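Local coordinates for ribosomal protein s2-related protein (Deinococcus radiodurans, PDB 2JH3), which binds a [4Fe-4S] cluster and carries chelatase-like CbiX domains, consistent with a role as a sirohydrochlorin ferrochelatase that inserts iron into a tetrapyrrole, at residues T144-A150 against G172-E178; G205-P211 against P239-G245; L426-W431 against L448-A453. One frame throughout, in Å; residues are numbered along the deposited sequence.

Contact 1 of 3, residues T144-A150 against G172-E178; sequences TLLLLAA and GVEVVLE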
loop_
_atom_site.group_PDB
_atom_site.type_symbol
_atom_site.label_atom_id
_atom_site.label_comp_id
_atom_site.label_asym_id
_atom_site.label_seq_id
_atom_site.Cartn_x
_atom_site.Cartn_y
_atom_site.Cartn_z
ATOM N N THR A 144 -25.002 -29.796 -32.599
ATOM C CA THR A 144 -23.551 -29.945 -32.765
ATOM C C THR A 144 -22.871 -29.307 -31.554
ATOM O O THR A 144 -23.253 -28.206 -31.092
ATOM C CB THR A 144 -22.957 -29.325 -34.082
ATOM O OG1 THR A 144 -23.639 -29.848 -35.193
ATOM C CG2 THR A 144 -21.507 -29.671 -34.265
ATOM N N LEU A 145 -21.879 -30.065 -31.061
ATOM C CA LEU A 145 -21.145 -29.782 -29.820
ATOM C C LEU A 145 -19.882 -29.100 -30.245
ATOM O O LEU A 145 -19.090 -29.687 -30.935
ATOM C CB LEU A 145 -20.713 -31.085 -29.137
ATOM C CG LEU A 145 -20.516 -31.029 -27.604
ATOM C CD1 LEU A 145 -19.561 -32.050 -27.169
ATOM C CD2 LEU A 145 -20.220 -29.661 -27.031
ATOM N N LEU A 146 -19.707 -27.858 -29.847
ATOM C CA LEU A 146 -18.479 -27.151 -30.157
ATOM C C LEU A 146 -17.658 -26.996 -28.867
ATOM O O LEU A 146 -18.176 -26.547 -27.870
ATOM C CB LEU A 146 -18.824 -25.753 -30.698
ATOM C CG LEU A 146 -18.996 -25.484 -32.198
ATOM C CD1 LEU A 146 -19.183 -26.672 -33.030
ATOM C CD2 LEU A 146 -20.120 -24.453 -32.374
ATOM N N LEU A 147 -16.363 -27.293 -28.954
ATOM C CA LEU A 147 -15.447 -27.253 -27.808
ATOM C C LEU A 147 -14.411 -26.157 -28.071
ATOM O O LEU A 147 -13.627 -26.269 -29.003
ATOM C CB LEU A 147 -14.732 -28.604 -27.645
ATOM C CG LEU A 147 -15.677 -29.819 -27.503
ATOM C CD1 LEU A 147 -14.910 -31.105 -27.380
ATOM C CD2 LEU A 147 -16.605 -29.647 -26.354
ATOM N N LEU A 148 -14.403 -25.124 -27.231
ATOM C CA LEU A 148 -13.453 -24.016 -27.362
ATOM C C LEU A 148 -12.101 -24.270 -26.631
ATOM O O LEU A 148 -12.094 -24.459 -25.452
ATOM C CB LEU A 148 -14.109 -22.770 -26.813
ATOM C CG LEU A 148 -13.349 -21.466 -26.934
ATOM C CD1 LEU A 148 -13.168 -21.060 -28.408
ATOM C CD2 LEU A 148 -14.081 -20.430 -26.152
ATOM N N ALA A 149 -10.994 -24.343 -27.365
ATOM C CA ALA A 149 -9.642 -24.305 -26.786
ATOM C C ALA A 149 -9.013 -22.920 -26.765
ATOM O O ALA A 149 -9.224 -22.100 -27.675
ATOM C CB ALA A 149 -8.748 -25.199 -27.518
ATOM N N ALA A 150 -8.164 -22.693 -25.759
ATOM C CA ALA A 150 -7.518 -21.390 -25.551
ATOM C C ALA A 150 -6.489 -21.087 -26.604
ATOM O O ALA A 150 -6.352 -19.942 -27.049
ATOM C CB ALA A 150 -6.853 -21.356 -24.151
ATOM N N GLY A 172 -22.736 -33.742 -33.859
ATOM C CA GLY A 172 -21.338 -33.932 -34.186
ATOM C C GLY A 172 -20.486 -33.224 -33.124
ATOM O O GLY A 172 -21.028 -32.588 -32.219
ATOM N N VAL A 173 -19.175 -33.345 -33.261
ATOM C CA VAL A 173 -18.223 -32.690 -32.326
ATOM C C VAL A 173 -17.047 -32.053 -33.040
ATOM O O VAL A 173 -16.293 -32.707 -33.767
ATOM C CB VAL A 173 -17.720 -33.666 -31.199
ATOM C CG1 VAL A 173 -16.955 -32.873 -30.130
ATOM C CG2 VAL A 173 -18.919 -34.391 -30.538
ATOM N N GLU A 174 -16.888 -30.750 -32.817
ATOM C CA GLU A 174 -15.744 -29.975 -33.372
ATOM C C GLU A 174 -15.035 -29.091 -32.301
ATOM O O GLU A 174 -15.704 -28.467 -31.470
ATOM C CB GLU A 174 -16.247 -29.052 -34.493
ATOM C CG GLU A 174 -17.055 -29.774 -35.604
ATOM C CD GLU A 174 -16.238 -30.812 -36.352
ATOM O OE1 GLU A 174 -14.976 -30.704 -36.331
ATOM O OE2 GLU A 174 -16.856 -31.745 -36.943
ATOM N N VAL A 175 -13.713 -29.004 -32.398
ATOM C CA VAL A 175 -12.873 -28.067 -31.622
ATOM C C VAL A 175 -12.748 -26.746 -32.383
ATOM O O VAL A 175 -12.572 -26.756 -33.564
ATOM C CB VAL A 175 -11.409 -28.661 -31.352
ATOM C CG1 VAL A 175 -10.498 -27.691 -30.618
ATOM C CG2 VAL A 175 -11.485 -30.001 -30.603
ATOM N N VAL A 176 -12.883 -25.627 -31.699
ATOM C CA VAL A 176 -12.628 -24.304 -32.268
ATOM C C VAL A 176 -11.734 -23.508 -31.292
ATOM O O VAL A 176 -11.705 -23.814 -30.108
ATOM C CB VAL A 176 -13.938 -23.523 -32.560
ATOM C CG1 VAL A 176 -14.716 -24.208 -33.630
ATOM C CG2 VAL A 176 -14.767 -23.421 -31.377
ATOM N N LEU A 177 -11.074 -22.458 -31.787
ATOM C CA LEU A 177 -10.048 -21.762 -31.038
ATOM C C LEU A 177 -10.449 -20.365 -30.621
ATOM O O LEU A 177 -11.056 -19.606 -31.410
ATOM C CB LEU A 177 -8.791 -21.622 -31.885
ATOM C CG LEU A 177 -7.986 -22.838 -32.279
ATOM C CD1 LEU A 177 -6.629 -22.328 -32.672
ATOM C CD2 LEU A 177 -7.860 -23.859 -31.133
ATOM N N GLU A 178 -10.042 -20.001 -29.405
ATOM C CA GLU A 178 -10.126 -18.622 -28.956
ATOM C C GLU A 178 -9.429 -17.702 -29.981
ATOM O O GLU A 178 -8.487 -18.113 -30.662
ATOM C CB GLU A 178 -9.470 -18.479 -27.595
ATOM C CG GLU A 178 -10.402 -18.727 -26.426
ATOM C CD GLU A 178 -9.789 -18.329 -25.077
ATOM O OE1 GLU A 178 -8.564 -18.521 -24.887
ATOM O OE2 GLU A 178 -10.530 -17.824 -24.211
#
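Thr-144 opens the pairing by laying its methyl CG2 against the carbonyl oxygen of Gly-172, and the next residue, Leu-145, takes that same oxygen through its backbone N at 2.9 Å. Leu-145 lies alongside Val-173, CB to CG2 4.0 Å. On the other face Leu-146 CD1 meets the CB of Glu-174, whose carboxylate bends off, while the backbone O of Glu-174 accepts from Leu-147 N. Leu-147 sends CD1 back across to Val-173 CG1, 3.9 Å away. With CG anti to the backbone N (chi1 -176°), Leu-148 swings CD1 along the neighbouring strand, where it touches Val-176 CG2 and comes within 3.4 Å of Glu-178 N. Ala-149 meets Leu-177 CD2 with its CB, and its O receives the last bond, a straight one from Glu-178 N at 2.8 Å. Beyond the strand, Ala-150 has the carboxylate OE1 of Glu-178 beside its CB. Helix 155-167 covers the face of Leu-145 and Leu-147 through Leu-164, Leu-157 and Ala-161. Two parallel strands in register, joined by that helix, form the beta-alpha-beta unit from which the chelatase-type alpha/beta domain is built.

Contact 2 of 3, residues G205-P211 against P239-G245; sequences GQAVLVP and PPLHVGG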
loop_
_atom_site.group_PDB
_atom_site.type_symbol
_atom_site.label_atom_id
_atom_site.label_comp_id
_atom_site.label_asym_id
_atom_site.label_seq_id
_atom_site.Cartn_x
_atom_site.Cartn_y
_atom_site.Cartn_z
ATOM N N GLY A 205 -28.888 -28.242 -37.294
ATOM C CA GLY A 205 -29.665 -27.039 -37.182
ATOM C C GLY A 205 -29.530 -26.298 -35.886
ATOM O O GLY A 205 -30.191 -25.279 -35.695
ATOM N N GLN A 206 -28.733 -26.839 -34.959
ATOM C CA GLN A 206 -28.348 -26.118 -33.722
ATOM C C GLN A 206 -26.947 -26.509 -33.269
ATOM O O GLN A 206 -26.379 -27.521 -33.736
ATOM C CB GLN A 206 -29.285 -26.400 -32.584
ATOM C CG GLN A 206 -30.614 -25.773 -32.728
ATOM C CD GLN A 206 -31.262 -25.610 -31.378
ATOM O OE1 GLN A 206 -31.415 -26.582 -30.637
ATOM N NE2 GLN A 206 -31.607 -24.366 -31.030
ATOM N N ALA A 207 -26.408 -25.661 -32.388
ATOM C CA ALA A 207 -25.062 -25.855 -31.834
ATOM C C ALA A 207 -25.014 -25.434 -30.373
ATOM O O ALA A 207 -25.754 -24.547 -29.950
ATOM C CB ALA A 207 -24.046 -25.056 -32.658
ATOM N N VAL A 208 -24.116 -26.081 -29.611
ATOM C CA VAL A 208 -23.819 -25.704 -28.203
ATOM C C VAL A 208 -22.264 -25.552 -27.996
ATOM O O VAL A 208 -21.467 -26.415 -28.389
ATOM C CB VAL A 208 -24.456 -26.678 -27.164
ATOM C CG1 VAL A 208 -23.961 -28.100 -27.380
ATOM C CG2 VAL A 208 -24.250 -26.150 -25.705
ATOM N N LEU A 209 -21.874 -24.413 -27.446
ATOM C CA LEU A 209 -20.477 -24.159 -27.240
ATOM C C LEU A 209 -20.126 -24.419 -25.760
ATOM O O LEU A 209 -20.713 -23.831 -24.851
ATOM C CB LEU A 209 -20.133 -22.736 -27.632
ATOM C CG LEU A 209 -18.694 -22.310 -27.421
ATOM C CD1 LEU A 209 -17.781 -22.960 -28.429
ATOM C CD2 LEU A 209 -18.606 -20.844 -27.555
ATOM N N VAL A 210 -19.185 -25.321 -25.574
ATOM C CA VAL A 210 -18.552 -25.553 -24.263
ATOM C C VAL A 210 -17.054 -25.168 -24.301
ATOM O O VAL A 210 -16.218 -25.836 -24.910
ATOM C CB VAL A 210 -18.805 -26.998 -23.724
ATOM C CG1 VAL A 210 -18.015 -27.289 -22.365
ATOM C CG2 VAL A 210 -20.290 -27.191 -23.506
ATOM N N PRO A 211 -16.732 -24.084 -23.623
ATOM C CA PRO A 211 -15.375 -23.712 -23.341
ATOM C C PRO A 211 -14.626 -24.710 -22.461
ATOM O O PRO A 211 -15.053 -24.983 -21.296
ATOM C CB PRO A 211 -15.521 -22.354 -22.631
ATOM C CG PRO A 211 -16.907 -21.874 -23.018
ATOM C CD PRO A 211 -17.680 -23.128 -23.018
ATOM N N PRO A 239 -26.969 -21.417 -37.623
ATOM C CA PRO A 239 -28.052 -21.813 -36.703
ATOM C C PRO A 239 -27.900 -21.214 -35.322
ATOM O O PRO A 239 -26.861 -20.599 -35.025
ATOM C CB PRO A 239 -27.911 -23.336 -36.618
ATOM C CG PRO A 239 -26.518 -23.647 -37.016
ATOM C CD PRO A 239 -25.985 -22.498 -37.836
ATOM N N PRO A 240 -28.907 -21.400 -34.450
ATOM C CA PRO A 240 -28.804 -20.816 -33.112
ATOM C C PRO A 240 -27.670 -21.498 -32.293
ATOM O O PRO A 240 -27.472 -22.691 -32.389
ATOM C CB PRO A 240 -30.179 -21.074 -32.480
ATOM C CG PRO A 240 -30.900 -22.001 -33.399
ATOM C CD PRO A 240 -30.121 -22.207 -34.643
ATOM N N LEU A 241 -26.910 -20.696 -31.558
ATOM C CA LEU A 241 -25.791 -21.190 -30.721
ATOM C C LEU A 241 -26.138 -20.980 -29.264
ATOM O O LEU A 241 -26.293 -19.837 -28.832
ATOM C CB LEU A 241 -24.508 -20.415 -30.996
ATOM C CG LEU A 241 -23.284 -20.993 -30.259
ATOM C CD1 LEU A 241 -22.973 -22.403 -30.731
ATOM C CD2 LEU A 241 -22.083 -20.096 -30.492
ATOM N N HIS A 242 -26.203 -22.061 -28.504
ATOM C CA HIS A 242 -26.254 -21.917 -27.048
ATOM C C HIS A 242 -24.830 -21.925 -26.426
ATOM O O HIS A 242 -24.034 -22.841 -26.628
ATOM C CB HIS A 242 -27.160 -22.984 -26.454
ATOM C CG HIS A 242 -28.432 -23.165 -27.223
ATOM N ND1 HIS A 242 -29.512 -22.313 -27.088
ATOM C CD2 HIS A 242 -28.774 -24.076 -28.163
ATOM C CE1 HIS A 242 -30.475 -22.715 -27.908
ATOM N NE2 HIS A 242 -30.050 -23.777 -28.573
ATOM N N VAL A 243 -24.530 -20.882 -25.667
ATOM C CA VAL A 243 -23.228 -20.752 -25.050
ATOM C C VAL A 243 -23.214 -21.082 -23.542
ATOM O O VAL A 243 -23.872 -20.426 -22.709
ATOM C CB VAL A 243 -22.631 -19.383 -25.339
ATOM C CG1 VAL A 243 -21.197 -19.253 -24.709
ATOM C CG2 VAL A 243 -22.549 -19.209 -26.848
ATOM N N GLY A 244 -22.423 -22.116 -23.246
ATOM C CA GLY A 244 -22.214 -22.631 -21.891
ATOM C C GLY A 244 -21.035 -21.892 -21.290
ATOM O O GLY A 244 -20.219 -21.265 -21.997
ATOM N N GLY A 245 -21.008 -21.923 -19.968
ATOM C CA GLY A 245 -19.872 -21.474 -19.198
ATOM C C GLY A 245 -18.800 -22.534 -19.288
ATOM O O GLY A 245 -19.047 -23.619 -19.791
#
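Gln-206 reaches across to Pro-240 and His-242. Its CB lies near Pro-240 O; CG then rests on the proline ring, 3.8 Å from Pro-240 CG, the two side chains crossing at about a right angle. CD comes level with the imidazole, at the edge of the ring and in its plane. At the tip, NE2 touches Pro-240 CG and stands 3.0 Å from His-242 NE2, with the amide turned 82° from the ring. Gln-206 OE1 lies farther from His-242 NE2, at 3.7 Å. The histidine reaches this place because its CG stands anti to its own carbonyl carbon (chi1 -44°), which also carries CD2 to 3.5 Å from Ala-207 O. That oxygen takes the backbone N of His-242 as well, at 2.9 Å. The two strands and helix 218-234 form a right-handed beta-alpha-beta crossover in the CbiX domain, with strand 241-243 outermost on this side of the parallel sheet. Across the face that bears Ala-207 and Leu-209, packing is tight where Leu-241 CD1 presses on Ala-207 CB at 3.5 Å. Leu-209 CD2 and Val-243 CG1 follow, and Leu-228 of the helix covers Leu-241 and Val-243. Beyond the end of strand 241-243, Gly-244 N still hydrogen-bonds Leu-209 O at 2.9 Å, and Pro-211 CD lies 3.3 Å from Gly-244 O.

Contact 3 of 3, residues L426-W431 against L448-A453; sequences LRTRLW and LPCAEA. With SF4 (iron/sulfur cluster), chain E.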
loop_
_atom_site.group_PDB
_atom_site.type_symbol
_atom_site.label_atom_id
_atom_site.label_comp_id
_atom_site.label_asym_id
_atom_site.label_seq_id
_atom_site.Cartn_x
_atom_site.Cartn_y
_atom_site.Cartn_z
ATOM N N LEU A 426 3.974 -7.980 5.614
ATOM C CA LEU A 426 4.315 -8.264 7.043
ATOM C C LEU A 426 5.630 -9.017 7.303
ATOM O O LEU A 426 6.235 -8.992 8.404
ATOM C CB LEU A 426 3.189 -9.073 7.647
ATOM C CG LEU A 426 1.953 -8.437 8.372
ATOM C CD1 LEU A 426 1.817 -7.010 8.293
ATOM C CD2 LEU A 426 0.603 -9.212 8.203
ATOM N N ARG A 427 6.027 -9.796 6.324
ATOM C CA ARG A 427 7.128 -10.728 6.497
ATOM C C ARG A 427 8.479 -10.037 6.454
ATOM O O ARG A 427 8.598 -8.872 5.989
ATOM C CB ARG A 427 7.051 -11.809 5.413
ATOM C CG ARG A 427 5.905 -12.738 5.582
ATOM C CD ARG A 427 5.991 -13.820 4.522
ATOM N NE ARG A 427 5.209 -15.065 4.765
ATOM C CZ ARG A 427 4.207 -15.550 4.051
ATOM N NH1 ARG A 427 3.744 -16.759 4.314
ATOM N NH2 ARG A 427 3.749 -14.912 2.982
ATOM N N THR A 428 9.474 -10.751 6.994
ATOM C CA THR A 428 10.897 -10.356 7.058
ATOM C C THR A 428 11.701 -11.333 6.167
ATOM O O THR A 428 11.688 -12.536 6.393
ATOM C CB THR A 428 11.438 -10.466 8.533
ATOM O OG1 THR A 428 10.762 -9.506 9.375
ATOM C CG2 THR A 428 12.929 -10.117 8.608
ATOM N N ARG A 429 12.353 -10.770 5.147
ATOM C CA ARG A 429 13.099 -11.545 4.101
ATOM C C ARG A 429 14.373 -12.148 4.597
ATOM O O ARG A 429 15.459 -11.624 4.428
ATOM C CB ARG A 429 13.264 -10.706 2.824
ATOM C CG ARG A 429 13.918 -9.366 2.974
ATOM C CD ARG A 429 13.728 -8.578 1.678
ATOM N NE ARG A 429 14.361 -7.244 1.646
ATOM C CZ ARG A 429 13.794 -6.148 2.137
ATOM N NH1 ARG A 429 14.403 -4.984 2.004
ATOM N NH2 ARG A 429 12.594 -6.184 2.738
ATOM N N LEU A 430 14.243 -13.324 5.183
ATOM C CA LEU A 430 15.366 -14.091 5.695
ATOM C C LEU A 430 16.396 -14.416 4.601
ATOM O O LEU A 430 17.611 -14.502 4.842
ATOM C CB LEU A 430 14.840 -15.389 6.237
ATOM C CG LEU A 430 14.597 -15.563 7.735
ATOM C CD1 LEU A 430 14.362 -14.307 8.559
ATOM C CD2 LEU A 430 13.627 -16.703 7.963
ATOM N N TRP A 431 15.871 -14.572 3.403
ATOM C CA TRP A 431 16.653 -14.989 2.254
ATOM C C TRP A 431 17.570 -13.861 1.794
ATOM O O TRP A 431 18.446 -14.079 0.975
ATOM C CB TRP A 431 15.729 -15.430 1.114
ATOM C CG TRP A 431 14.681 -14.360 0.660
ATOM C CD1 TRP A 431 13.392 -14.292 1.085
ATOM C CD2 TRP A 431 14.848 -13.298 -0.276
ATOM N NE1 TRP A 431 12.760 -13.214 0.540
ATOM C CE2 TRP A 431 13.610 -12.606 -0.338
ATOM C CE3 TRP A 431 15.914 -12.856 -1.092
ATOM C CZ2 TRP A 431 13.410 -11.482 -1.149
ATOM C CZ3 TRP A 431 15.684 -11.772 -1.941
ATOM C CH2 TRP A 431 14.458 -11.097 -1.959
ATOM N N LEU A 448 6.802 -12.207 11.180
ATOM C CA LEU A 448 6.546 -13.340 10.324
ATOM C C LEU A 448 7.719 -13.549 9.399
ATOM O O LEU A 448 8.171 -12.610 8.815
ATOM C CB LEU A 448 5.313 -13.064 9.479
ATOM C CG LEU A 448 3.906 -12.963 10.063
ATOM C CD1 LEU A 448 3.687 -11.749 10.846
ATOM C CD2 LEU A 448 2.946 -12.903 8.945
ATOM N N PRO A 449 8.230 -14.754 9.302
ATOM C CA PRO A 449 9.331 -14.945 8.301
ATOM C C PRO A 449 8.952 -15.122 6.849
ATOM O O PRO A 449 7.897 -15.671 6.513
ATOM C CB PRO A 449 10.020 -16.206 8.802
ATOM C CG PRO A 449 8.930 -16.991 9.548
ATOM C CD PRO A 449 7.970 -15.981 10.104
ATOM N N CYS A 450 9.842 -14.664 5.968
ATOM C CA CYS A 450 9.774 -14.887 4.533
ATOM C C CYS A 450 10.980 -15.755 4.165
ATOM O O CYS A 450 12.145 -15.336 4.373
ATOM C CB CYS A 450 9.796 -13.620 3.689
ATOM S SG CYS A 450 9.755 -14.038 1.924
ATOM N N ALA A 451 10.699 -16.979 3.664
ATOM C CA ALA A 451 11.743 -17.947 3.434
ATOM C C ALA A 451 12.227 -17.916 1.984
ATOM O O ALA A 451 13.222 -18.590 1.647
ATOM C CB ALA A 451 11.228 -19.381 3.814
ATOM N N GLU A 452 11.542 -17.160 1.109
ATOM C CA GLU A 452 11.861 -17.235 -0.339
ATOM C C GLU A 452 11.141 -16.076 -1.062
ATOM O O GLU A 452 9.981 -15.745 -0.730
ATOM C CB GLU A 452 11.465 -18.607 -0.968
ATOM C CG GLU A 452 12.004 -18.717 -2.390
ATOM C CD GLU A 452 11.789 -20.029 -3.034
ATOM O OE1 GLU A 452 11.114 -20.872 -2.445
ATOM O OE2 GLU A 452 12.341 -20.207 -4.105
ATOM N N ALA A 453 11.830 -15.454 -2.010
ATOM C CA ALA A 453 11.244 -14.503 -2.856
ATOM C C ALA A 453 10.002 -15.053 -3.531
ATOM O O ALA A 453 10.036 -16.096 -4.186
ATOM C CB ALA A 453 12.232 -13.975 -3.858
HETATM FE FE1 SF4 E . 8.640 -12.317 0.967
HETATM FE FE2 SF4 E . 7.107 -11.518 -1.126
HETATM FE FE3 SF4 E . 6.591 -10.640 1.379
HETATM FE FE4 SF4 E . 8.809 -9.746 0.056
HETATM S S1 SF4 E . 6.601 -9.353 -0.562
HETATM S S2 SF4 E . 8.754 -10.449 2.250
HETATM S S3 SF4 E . 9.434 -11.660 -1.101
HETATM S S4 SF4 E . 6.335 -12.806 0.650
HETATM O O HOH W 1 8.127 -9.739 10.176
HETATM O O HOH W 2 5.550 -16.530 7.112
#
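The indole of Trp-431 is sandwiched, with Ala-453 N over one face and CB of Arg-429 over the opposite one, both offset toward the rim. Ala-453 adds a CH-pi contact, its CB 4.1 Å from the centroid of the six-membered ring. Level with the indole at its rim lies Cys-450 SG, 3.4 Å from Trp-431 NE1, a sulfur-aromatic contact. Cluster sulfur S3 also lies near the ring plane, beside CZ2, and so the tryptophan borders the ligand. Cys-450 SG binds iron FE1 of the [4Fe-4S] cluster at 2.3 Å. The second flat group, the guanidinium of Arg-427, has water 2 beside it, close to its own plane. This water accepts from NE at 2.8 Å and donates to Pro-449 O, bridging a pair whose direct NE-O bond is weak. The extended arginine lays CB against Cys-450 CB; its NH2, salt-bridged to Glu-52, lies near cluster sulfur S4 and may help offset the negative charge of the cluster. Between the strands, Thr-428 N bonds Leu-448 O, and Cys-450 N reaches Thr-428 O at 2.8 Å. Leu-430 CD2 packs on Pro-449 CB at 3.7 Å. Cys-422, Cys-425 and Cys-454 complete the cluster site. Onto the small two-stranded parallel sheet pack helix 375-383, at Leu-448 and Pro-449, and helix 411-422, at Arg-429, while Trp-392 of helix 392-398 covers Trp-431 and Ala-453 beyond the strands.

The three contacts come one after another along the chain. Contacts 1 and 2 share one parallel sheet, their centres about 10 Å apart, because strands 144-149 and 207-211 are neighbours in it; Leu-146 N to Val-208 O, at 2.7 Å, probably bonds the two pairs together. From this central pair the sheet grows outward both ways, through 172-177 on one side and 241-243 on the other. Contact 3 lies across the centre of the chain, about 45 Å from contact 1 and 49 Å from contact 2, centre to centre, in the iron-sulfur domain. The protein thus keeps its metal cluster well apart from this chelatase-like sheet.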